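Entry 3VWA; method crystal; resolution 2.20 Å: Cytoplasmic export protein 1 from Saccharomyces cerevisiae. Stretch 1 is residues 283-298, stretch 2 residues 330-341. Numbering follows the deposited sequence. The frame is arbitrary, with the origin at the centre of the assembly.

Stretch 1, residues 283-298: MIENFIIPELCEIIKL
Stretch 2, residues 330-341: DLTSETNTFPVG

How are the two backbones laid out? Residues 283-298 form a helix that continues onward in the chain, while stretch 2 enters as the end of another helix and then becomes loop. The helix axes run nearly antiparallel, at 163° between their N-to-C directions, and approach to 10.1 Å. Asn 336 leaves helical geometry with positive phi (44/43) in a Schellman motif, and extended residues follow: Thr 337 (-131/152), Phe 338 (-152/123) and Pro 339 (-78/159). This strand-like run reverses course, so the loop follows helix 283-298 in its own direction: Glu 285 CA lies 6.2 Å from Thr 337 CA, and Pro 290 CA lies 6.0 Å from Pro 339 CA.

Which bump fills the central hollow? Ile 289 (chi1 m, chi2 t) points toward stretch 2 and enters the pocket between the helix end and the returning loop. Its CD1 lies 3.9 Å from Leu 331 CB and 4.2 Å from Thr 335 OG1, while its CG2 sits 3.7 Å from Thr 332 CG2 and 4.0 Å from Pro 339 CD. Beside it, Ile 284 (m, t) places CG2 4.1 Å from both Leu 331 CD1 and Thr 335 CG2. Leu 331 is also m, t. A wider pi-type turn at 284-288 carries the bond from Ile 288 N to Met 283 O (2.7 Å), and the helix kinks at Pro 290, whose N has no bond to the preceding turn.

How do polar groups fit a contact without direct hydrogen bonds across it? Thr 335 (chi1 p) donates from OG1 to its own helix at Leu 331 O, 2.7 Å away, leaving its CG2 3.7 Å from Glu 285 OE2. Thr 337 (also p) faces Glu 285, with OG1 3.3 Å from the CG of that glutamate (chi1 m, chi2 p). One water bridges the stretches, donating to Glu 285 O at 2.8 Å and making a weak bond with Thr 337 OG1 at 3.3 Å.

What closes the far end? Pro 339, ring C-gamma endo, packs its CG 3.8 Å from Cys 293 SG (chi1 m), while Phe 338 points away. Beyond it, Lys 297 (m, t, t, chi4 145°) points its CA-to-CB bond toward stretch 2, and its CE lies 4.4 Å from Gly 341 O. Lys 297 NZ forms a salt bridge with Glu 294 OE2, including a weak 3.4 Å hydrogen bond, and donates to a water at 2.7 Å; that water bonds weakly to Val 340 O at 3.5 Å. Gly 341 (91/-2) occupies an N-cap position, where a CB would jam against Val 340 O.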

HETATM    1  N   MSE A 283       4.050   9.146   1.434  1.00 26.83           N
HETATM    2  CA  MSE A 283       5.439   8.897   1.867  1.00 27.09           C
HETATM    3  C   MSE A 283       5.733   7.429   1.920  1.00 26.55           C
HETATM    4  O   MSE A 283       6.831   6.946   1.497  1.00 28.04           O
HETATM    5  CB  MSE A 283       5.834   9.514   3.211  1.00 34.16           C
HETATM    6  CG  MSE A 283       7.356   9.393   3.174  1.00 29.59           C
HETATM    7 SE   MSE A 283       8.275  10.080   4.721  1.00 53.63          SE
HETATM    8  CE  MSE A 283       7.460   9.280   6.333  1.00 37.10           C
ATOM      9  N   ILE A 284       4.783   6.675   2.456  1.00 26.18           N
ATOM     10  CA  ILE A 284       4.959   5.243   2.495  1.00 27.24           C
ATOM     11  C   ILE A 284       4.842   4.630   1.097  1.00 26.05           C
ATOM     12  O   ILE A 284       5.742   3.892   0.653  1.00 24.95           O
ATOM     13  CB  ILE A 284       3.947   4.564   3.437  1.00 30.63           C
ATOM     14  CG1 ILE A 284       4.308   4.948   4.888  1.00 35.28           C
ATOM     15  CG2 ILE A 284       3.957   3.051   3.177  1.00 28.54           C
ATOM     16  CD1 ILE A 284       3.609   4.150   5.963  1.00 35.80           C
ATOM     17  N   GLU A 285       3.731   4.934   0.426  1.00 24.95           N
ATOM     18  CA  GLU A 285       3.390   4.352  -0.881  1.00 23.63           C
ATOM     19  C   GLU A 285       4.377   4.716  -1.974  1.00 23.62           C
ATOM     20  O   GLU A 285       4.768   3.857  -2.755  1.00 24.76           O
ATOM     21  CB  GLU A 285       1.987   4.802  -1.333  1.00 24.90           C
ATOM     22  CG  GLU A 285       0.837   4.439  -0.409  1.00 27.00           C
ATOM     23  CD  GLU A 285       0.620   5.443   0.731  1.00 30.03           C
ATOM     24  OE1 GLU A 285       1.536   6.239   1.033  1.00 31.88           O
ATOM     25  OE2 GLU A 285      -0.472   5.454   1.348  1.00 30.12           O
ATOM     26  N   ASN A 286       4.762   5.982  -2.056  1.00 22.11           N
ATOM     27  CA  ASN A 286       5.497   6.463  -3.217  1.00 24.20           C
ATOM     28  C   ASN A 286       6.906   6.933  -2.916  1.00 26.98           C
ATOM     29  O   ASN A 286       7.579   7.399  -3.807  1.00 26.18           O
ATOM     30  CB  ASN A 286       4.731   7.603  -3.921  1.00 24.10           C
ATOM     31  CG  ASN A 286       3.338   7.176  -4.369  1.00 27.96           C
ATOM     32  OD1 ASN A 286       3.133   6.044  -4.813  1.00 30.26           O
ATOM     33  ND2 ASN A 286       2.367   8.041  -4.166  1.00 27.98           N
ATOM     34  N   PHE A 287       7.363   6.826  -1.676  1.00 27.68           N
ATOM     35  CA  PHE A 287       8.738   7.204  -1.381  1.00 27.31           C
ATOM     36  C   PHE A 287       9.391   6.001  -0.747  1.00 31.63           C
ATOM     37  O   PHE A 287      10.299   5.382  -1.347  1.00 32.00           O
ATOM     38  CB  PHE A 287       8.787   8.430  -0.438  1.00 25.76           C
ATOM     39  CG  PHE A 287      10.068   9.207  -0.501  1.00 28.91           C
ATOM     40  CD1 PHE A 287      11.194   8.690  -1.133  1.00 29.63           C
ATOM     41  CD2 PHE A 287      10.166  10.462   0.123  1.00 29.45           C
ATOM     42  CE1 PHE A 287      12.380   9.401  -1.156  1.00 32.29           C
ATOM     43  CE2 PHE A 287      11.352  11.189   0.080  1.00 29.81           C
ATOM     44  CZ  PHE A 287      12.459  10.655  -0.553  1.00 31.15           C
ATOM     45  N   ILE A 288       8.917   5.631   0.451  1.00 30.54           N
ATOM     46  CA  ILE A 288       9.562   4.538   1.175  1.00 27.73           C
ATOM     47  C   ILE A 288       9.561   3.188   0.421  1.00 28.39           C
ATOM     48  O   ILE A 288      10.626   2.576   0.214  1.00 28.13           O
ATOM     49  CB  ILE A 288       9.027   4.402   2.636  1.00 27.58           C
ATOM     50  CG1 ILE A 288       9.290   5.682   3.422  1.00 27.36           C
ATOM     51  CG2 ILE A 288       9.672   3.232   3.319  1.00 29.81           C
ATOM     52  CD1 ILE A 288       8.624   5.741   4.792  1.00 28.01           C
ATOM     53  N   ILE A 289       8.380   2.715   0.026  1.00 24.75           N
ATOM     54  CA  ILE A 289       8.256   1.391  -0.596  1.00 24.03           C
ATOM     55  C   ILE A 289       9.080   1.206  -1.897  1.00 26.32           C
ATOM     56  O   ILE A 289       9.734   0.186  -2.065  1.00 30.06           O
ATOM     57  CB  ILE A 289       6.775   0.983  -0.855  1.00 22.80           C
ATOM     58  CG1 ILE A 289       6.014   0.638   0.460  1.00 23.46           C
ATOM     59  CG2 ILE A 289       6.732  -0.251  -1.691  1.00 22.54           C
ATOM     60  CD1 ILE A 289       4.516   0.460   0.240  1.00 19.33           C
ATOM     61  N   PRO A 290       8.970   2.141  -2.860  1.00 27.39           N
ATOM     62  CA  PRO A 290       9.731   1.989  -4.059  1.00 26.09           C
ATOM     63  C   PRO A 290      11.233   2.059  -3.821  1.00 28.28           C
ATOM     64  O   PRO A 290      11.950   1.317  -4.480  1.00 27.31           O
ATOM     65  CB  PRO A 290       9.254   3.151  -4.984  1.00 31.32           C
ATOM     66  CG  PRO A 290       8.247   3.926  -4.232  1.00 31.71           C
ATOM     67  CD  PRO A 290       8.076   3.322  -2.863  1.00 28.55           C
ATOM     68  N   GLU A 291      11.715   2.900  -2.901  1.00 25.77           N
ATOM     69  CA  GLU A 291      13.155   2.875  -2.561  1.00 27.12           C
ATOM     70  C   GLU A 291      13.616   1.552  -1.926  1.00 31.73           C
ATOM     71  O   GLU A 291      14.672   1.004  -2.322  1.00 32.51           O
ATOM     72  CB  GLU A 291      13.564   4.060  -1.650  1.00 29.33           C
ATOM     73  CG  GLU A 291      13.313   5.443  -2.248  1.00 27.44           C
ATOM     74  CD  GLU A 291      14.207   5.797  -3.452  1.00 34.57           C
ATOM     75  OE1 GLU A 291      14.904   4.911  -4.033  1.00 39.41           O
ATOM     76  OE2 GLU A 291      14.229   6.989  -3.823  1.00 37.46           O
ATOM     77  N   LEU A 292      12.845   1.017  -0.967  1.00 25.24           N
ATOM     78  CA  LEU A 292      13.159  -0.323  -0.447  1.00 25.93           C
ATOM     79  C   LEU A 292      13.182  -1.349  -1.536  1.00 23.02           C
ATOM     80  O   LEU A 292      14.084  -2.162  -1.624  1.00 22.86           O
ATOM     81  CB  LEU A 292      12.074  -0.833   0.504  1.00 24.12           C
ATOM     82  CG  LEU A 292      12.514  -1.240   1.896  1.00 27.16           C
ATOM     83  CD1 LEU A 292      11.432  -1.887   2.774  1.00 25.37           C
ATOM     84  CD2 LEU A 292      13.874  -1.966   1.951  1.00 26.38           C
ATOM     85  N   CYS A 293      12.142  -1.351  -2.341  1.00 26.36           N
ATOM     86  CA  CYS A 293      12.064  -2.309  -3.440  1.00 28.66           C
ATOM     87  C   CYS A 293      13.333  -2.241  -4.283  1.00 28.55           C
ATOM     88  O   CYS A 293      13.941  -3.270  -4.546  1.00 34.61           O
ATOM     89  CB  CYS A 293      10.822  -2.074  -4.288  1.00 28.39           C
ATOM     90  SG  CYS A 293       9.274  -2.560  -3.459  1.00 34.25           S
ATOM     91  N   GLU A 294      13.778  -1.044  -4.642  1.00 30.31           N
ATOM     92  CA  GLU A 294      15.040  -0.902  -5.378  1.00 31.64           C
ATOM     93  C   GLU A 294      16.215  -1.531  -4.638  1.00 30.34           C
ATOM     94  O   GLU A 294      17.077  -2.194  -5.243  1.00 29.48           O
ATOM     95  CB  GLU A 294      15.340   0.590  -5.665  1.00 32.61           C
ATOM     96  CG  GLU A 294      14.649   1.114  -6.907  1.00 39.58           C
ATOM     97  CD  GLU A 294      14.970   0.229  -8.098  1.00 42.38           C
ATOM     98  OE1 GLU A 294      16.184  -0.036  -8.339  1.00 44.38           O
ATOM     99  OE2 GLU A 294      14.001  -0.233  -8.745  1.00 45.64           O
ATOM    100  N   ILE A 295      16.283  -1.306  -3.319  1.00 30.48           N
ATOM    101  CA  ILE A 295      17.416  -1.855  -2.554  1.00 26.99           C
ATOM    102  C   ILE A 295      17.326  -3.351  -2.458  1.00 27.45           C
ATOM    103  O   ILE A 295      18.347  -4.023  -2.539  1.00 30.19           O
ATOM    104  CB  ILE A 295      17.594  -1.186  -1.191  1.00 30.86           C
ATOM    105  CG1 ILE A 295      18.202   0.198  -1.430  1.00 31.79           C
ATOM    106  CG2 ILE A 295      18.553  -2.021  -0.294  1.00 27.81           C
ATOM    107  CD1 ILE A 295      17.541   1.293  -0.615  1.00 36.91           C
ATOM    108  N   ILE A 296      16.096  -3.876  -2.370  1.00 25.73           N
ATOM    109  CA  ILE A 296      15.869  -5.313  -2.362  1.00 26.91           C
ATOM    110  C   ILE A 296      16.326  -6.020  -3.653  1.00 32.81           C
ATOM    111  O   ILE A 296      16.956  -7.104  -3.602  1.00 29.08           O
ATOM    112  CB  ILE A 296      14.386  -5.708  -2.087  1.00 24.23           C
ATOM    113  CG1 ILE A 296      14.017  -5.448  -0.606  1.00 22.40           C
ATOM    114  CG2 ILE A 296      14.197  -7.183  -2.384  1.00 24.23           C
ATOM    115  CD1 ILE A 296      12.527  -5.442  -0.322  1.00 19.34           C
ATOM    116  N   LYS A 297      15.993  -5.435  -4.802  1.00 36.01           N
ATOM    117  CA  LYS A 297      16.430  -6.013  -6.097  1.00 36.18           C
ATOM    118  C   LYS A 297      17.950  -6.092  -6.151  1.00 36.44           C
ATOM    119  O   LYS A 297      18.503  -7.125  -6.538  1.00 39.11           O
ATOM    120  CB  LYS A 297      15.906  -5.185  -7.279  1.00 39.81           C
ATOM    121  CG  LYS A 297      14.394  -5.214  -7.420  1.00 44.74           C
ATOM    122  CD  LYS A 297      13.892  -4.150  -8.393  1.00 51.34           C
ATOM    123  CE  LYS A 297      12.362  -4.151  -8.445  1.00 53.83           C
ATOM    124  NZ  LYS A 297      11.795  -2.777  -8.639  1.00 56.26           N
ATOM    125  N   LEU A 298      18.631  -5.029  -5.730  1.00 35.71           N
ATOM    126  CA  LEU A 298      20.090  -5.063  -5.706  1.00 40.54           C
ATOM    127  C   LEU A 298      20.600  -6.227  -4.876  1.00 37.54           C
ATOM    128  O   LEU A 298      21.446  -6.996  -5.326  1.00 38.30           O
ATOM    129  CB  LEU A 298      20.725  -3.744  -5.245  1.00 42.03           C
ATOM    130  CG  LEU A 298      21.142  -2.655  -6.265  1.00 53.64           C
ATOM    131  CD1 LEU A 298      21.660  -3.264  -7.576  1.00 49.31           C
ATOM    132  CD2 LEU A 298      20.047  -1.599  -6.521  1.00 49.15           C
ATOM    133  N   ASP A 330       4.187  -6.311   3.840  1.00 26.20           N
ATOM    134  CA  ASP A 330       3.304  -5.670   4.831  1.00 28.70           C
ATOM    135  C   ASP A 330       2.774  -4.331   4.368  1.00 29.49           C
ATOM    136  O   ASP A 330       1.578  -4.125   4.298  1.00 28.53           O
ATOM    137  CB  ASP A 330       3.993  -5.480   6.206  1.00 27.16           C
ATOM    138  CG  ASP A 330       3.054  -4.825   7.261  1.00 29.04           C
ATOM    139  OD1 ASP A 330       3.561  -4.188   8.210  1.00 31.15           O
ATOM    140  OD2 ASP A 330       1.807  -4.963   7.181  1.00 31.63           O
ATOM    141  N   LEU A 331       3.651  -3.401   4.033  1.00 31.29           N
ATOM    142  CA  LEU A 331       3.169  -2.038   3.793  1.00 30.80           C
ATOM    143  C   LEU A 331       2.400  -1.892   2.482  1.00 28.98           C
ATOM    144  O   LEU A 331       1.521  -1.037   2.396  1.00 28.94           O
ATOM    145  CB  LEU A 331       4.304  -1.032   3.863  1.00 29.56           C
ATOM    146  CG  LEU A 331       4.930  -0.844   5.245  1.00 33.18           C
ATOM    147  CD1 LEU A 331       6.049   0.154   5.089  1.00 31.20           C
ATOM    148  CD2 LEU A 331       3.910  -0.372   6.287  1.00 31.37           C
ATOM    149  N   THR A 332       2.784  -2.672   1.466  1.00 29.94           N
ATOM    150  CA  THR A 332       2.116  -2.636   0.146  1.00 28.66           C
ATOM    151  C   THR A 332       0.703  -3.143   0.360  1.00 31.59           C
ATOM    152  O   THR A 332      -0.251  -2.511  -0.081  1.00 37.28           O
ATOM    153  CB  THR A 332       2.781  -3.509  -0.962  1.00 26.66           C
ATOM    154  OG1 THR A 332       3.146  -4.788  -0.452  1.00 23.20           O
ATOM    155  CG2 THR A 332       4.056  -2.841  -1.549  1.00 23.87           C
ATOM    156  N   SER A 333       0.574  -4.248   1.073  1.00 34.31           N
ATOM    157  CA  SER A 333      -0.740  -4.798   1.373  1.00 37.92           C
ATOM    158  C   SER A 333      -1.570  -3.807   2.181  1.00 42.08           C
ATOM    159  O   SER A 333      -2.701  -3.527   1.822  1.00 37.16           O
ATOM    160  CB  SER A 333      -0.637  -6.126   2.117  1.00 40.40           C
ATOM    161  OG  SER A 333      -1.905  -6.475   2.682  1.00 52.84           O
ATOM    162  N   GLU A 334      -0.996  -3.272   3.263  1.00 40.79           N
ATOM    163  CA  GLU A 334      -1.739  -2.386   4.121  1.00 38.82           C
ATOM    164  C   GLU A 334      -2.282  -1.190   3.339  1.00 39.23           C
ATOM    165  O   GLU A 334      -3.417  -0.769   3.566  1.00 36.57           O
ATOM    166  CB  GLU A 334      -0.905  -1.898   5.313  1.00 40.67           C
ATOM    167  CG  GLU A 334      -1.739  -0.962   6.192  1.00 40.89           C
ATOM    168  CD  GLU A 334      -0.900  -0.096   7.124  1.00 45.29           C
ATOM    169  OE1 GLU A 334      -0.184  -0.642   7.982  1.00 48.59           O
ATOM    170  OE2 GLU A 334      -0.970   1.141   7.024  1.00 49.78           O
ATOM    171  N   THR A 335      -1.478  -0.653   2.418  1.00 34.72           N
ATOM    172  CA  THR A 335      -1.851   0.556   1.686  1.00 31.22           C
ATOM    173  C   THR A 335      -2.520   0.193   0.366  1.00 33.90           C
ATOM    174  O   THR A 335      -2.876   1.065  -0.421  1.00 35.57           O
ATOM    175  CB  THR A 335      -0.631   1.441   1.357  1.00 30.90           C
ATOM    176  OG1 THR A 335       0.364   0.675   0.646  1.00 29.13           O
ATOM    177  CG2 THR A 335      -0.013   2.042   2.625  1.00 31.48           C
ATOM    178  N   ASN A 336      -2.644  -1.094   0.087  1.00 35.65           N
ATOM    179  CA  ASN A 336      -3.128  -1.487  -1.219  1.00 38.81           C
ATOM    180  C   ASN A 336      -2.505  -0.692  -2.397  1.00 40.81           C
ATOM    181  O   ASN A 336      -3.221  -0.290  -3.308  1.00 42.54           O
ATOM    182  CB  ASN A 336      -4.665  -1.416  -1.263  1.00 42.06           C
ATOM    183  CG  ASN A 336      -5.239  -2.185  -2.437  1.00 46.39           C
ATOM    184  OD1 ASN A 336      -4.705  -3.224  -2.820  1.00 51.55           O
ATOM    185  ND2 ASN A 336      -6.317  -1.669  -3.032  1.00 45.12           N
ATOM    186  N   THR A 337      -1.183  -0.475  -2.356  1.00 37.34           N
ATOM    187  CA  THR A 337      -0.411   0.140  -3.435  1.00 38.18           C
ATOM    188  C   THR A 337       0.810  -0.734  -3.724  1.00 34.56           C
ATOM    189  O   THR A 337       1.349  -1.352  -2.828  1.00 33.98           O
ATOM    190  CB  THR A 337       0.157   1.525  -3.027  1.00 43.25           C
ATOM    191  OG1 THR A 337       0.874   1.389  -1.789  1.00 47.61           O
ATOM    192  CG2 THR A 337      -0.958   2.610  -2.888  1.00 44.28           C
ATOM    193  N   PHE A 338       1.290  -0.706  -4.953  1.00 32.54           N
ATOM    194  CA  PHE A 338       2.245  -1.673  -5.450  1.00 35.30           C
ATOM    195  C   PHE A 338       3.037  -0.974  -6.517  1.00 34.56           C
ATOM    196  O   PHE A 338       2.452  -0.467  -7.455  1.00 39.08           O
ATOM    197  CB  PHE A 338       1.463  -2.842  -6.082  1.00 36.27           C
ATOM    198  CG  PHE A 338       0.668  -3.614  -5.087  1.00 34.58           C
ATOM    199  CD1 PHE A 338      -0.676  -3.321  -4.872  1.00 35.67           C
ATOM    200  CD2 PHE A 338       1.267  -4.582  -4.324  1.00 34.73           C
ATOM    201  CE1 PHE A 338      -1.402  -3.979  -3.900  1.00 31.13           C
ATOM    202  CE2 PHE A 338       0.542  -5.279  -3.371  1.00 34.60           C
ATOM    203  CZ  PHE A 338      -0.803  -4.968  -3.160  1.00 33.77           C
ATOM    204  N   PRO A 339       4.365  -0.918  -6.381  1.00 37.12           N
ATOM    205  CA  PRO A 339       5.125  -0.111  -7.352  1.00 37.74           C
ATOM    206  C   PRO A 339       5.316  -0.825  -8.680  1.00 38.17           C
ATOM    207  O   PRO A 339       5.223  -2.043  -8.745  1.00 38.47           O
ATOM    208  CB  PRO A 339       6.498   0.061  -6.673  1.00 36.99           C
ATOM    209  CG  PRO A 339       6.578  -1.122  -5.757  1.00 37.29           C
ATOM    210  CD  PRO A 339       5.204  -1.371  -5.254  1.00 30.93           C
ATOM    211  N   VAL A 340       5.591  -0.055  -9.728  1.00 41.89           N
ATOM    212  CA  VAL A 340       5.913  -0.614 -11.035  1.00 41.63           C
ATOM    213  C   VAL A 340       7.009  -1.646 -10.858  1.00 37.04           C
ATOM    214  O   VAL A 340       8.033  -1.373 -10.270  1.00 40.15           O
ATOM    215  CB  VAL A 340       6.243   0.499 -12.081  1.00 43.22           C
ATOM    216  CG1 VAL A 340       6.987  -0.038 -13.296  1.00 42.88           C
ATOM    217  CG2 VAL A 340       4.956   1.140 -12.553  1.00 39.02           C
ATOM    218  N   GLY A 341       6.755  -2.859 -11.324  1.00 41.33           N
ATOM    219  CA  GLY A 341       7.751  -3.918 -11.249  1.00 35.95           C
ATOM    220  C   GLY A 341       7.682  -4.764  -9.991  1.00 34.06           C
ATOM    221  O   GLY A 341       8.474  -5.694  -9.834  1.00 33.88           O
TER
HETATM  222  O   HOH W   1       3.682   1.374  -3.460  1.00 25.08           O
HETATM  223  O   HOH W   2       9.432  -2.476  -7.301  1.00 52.04           O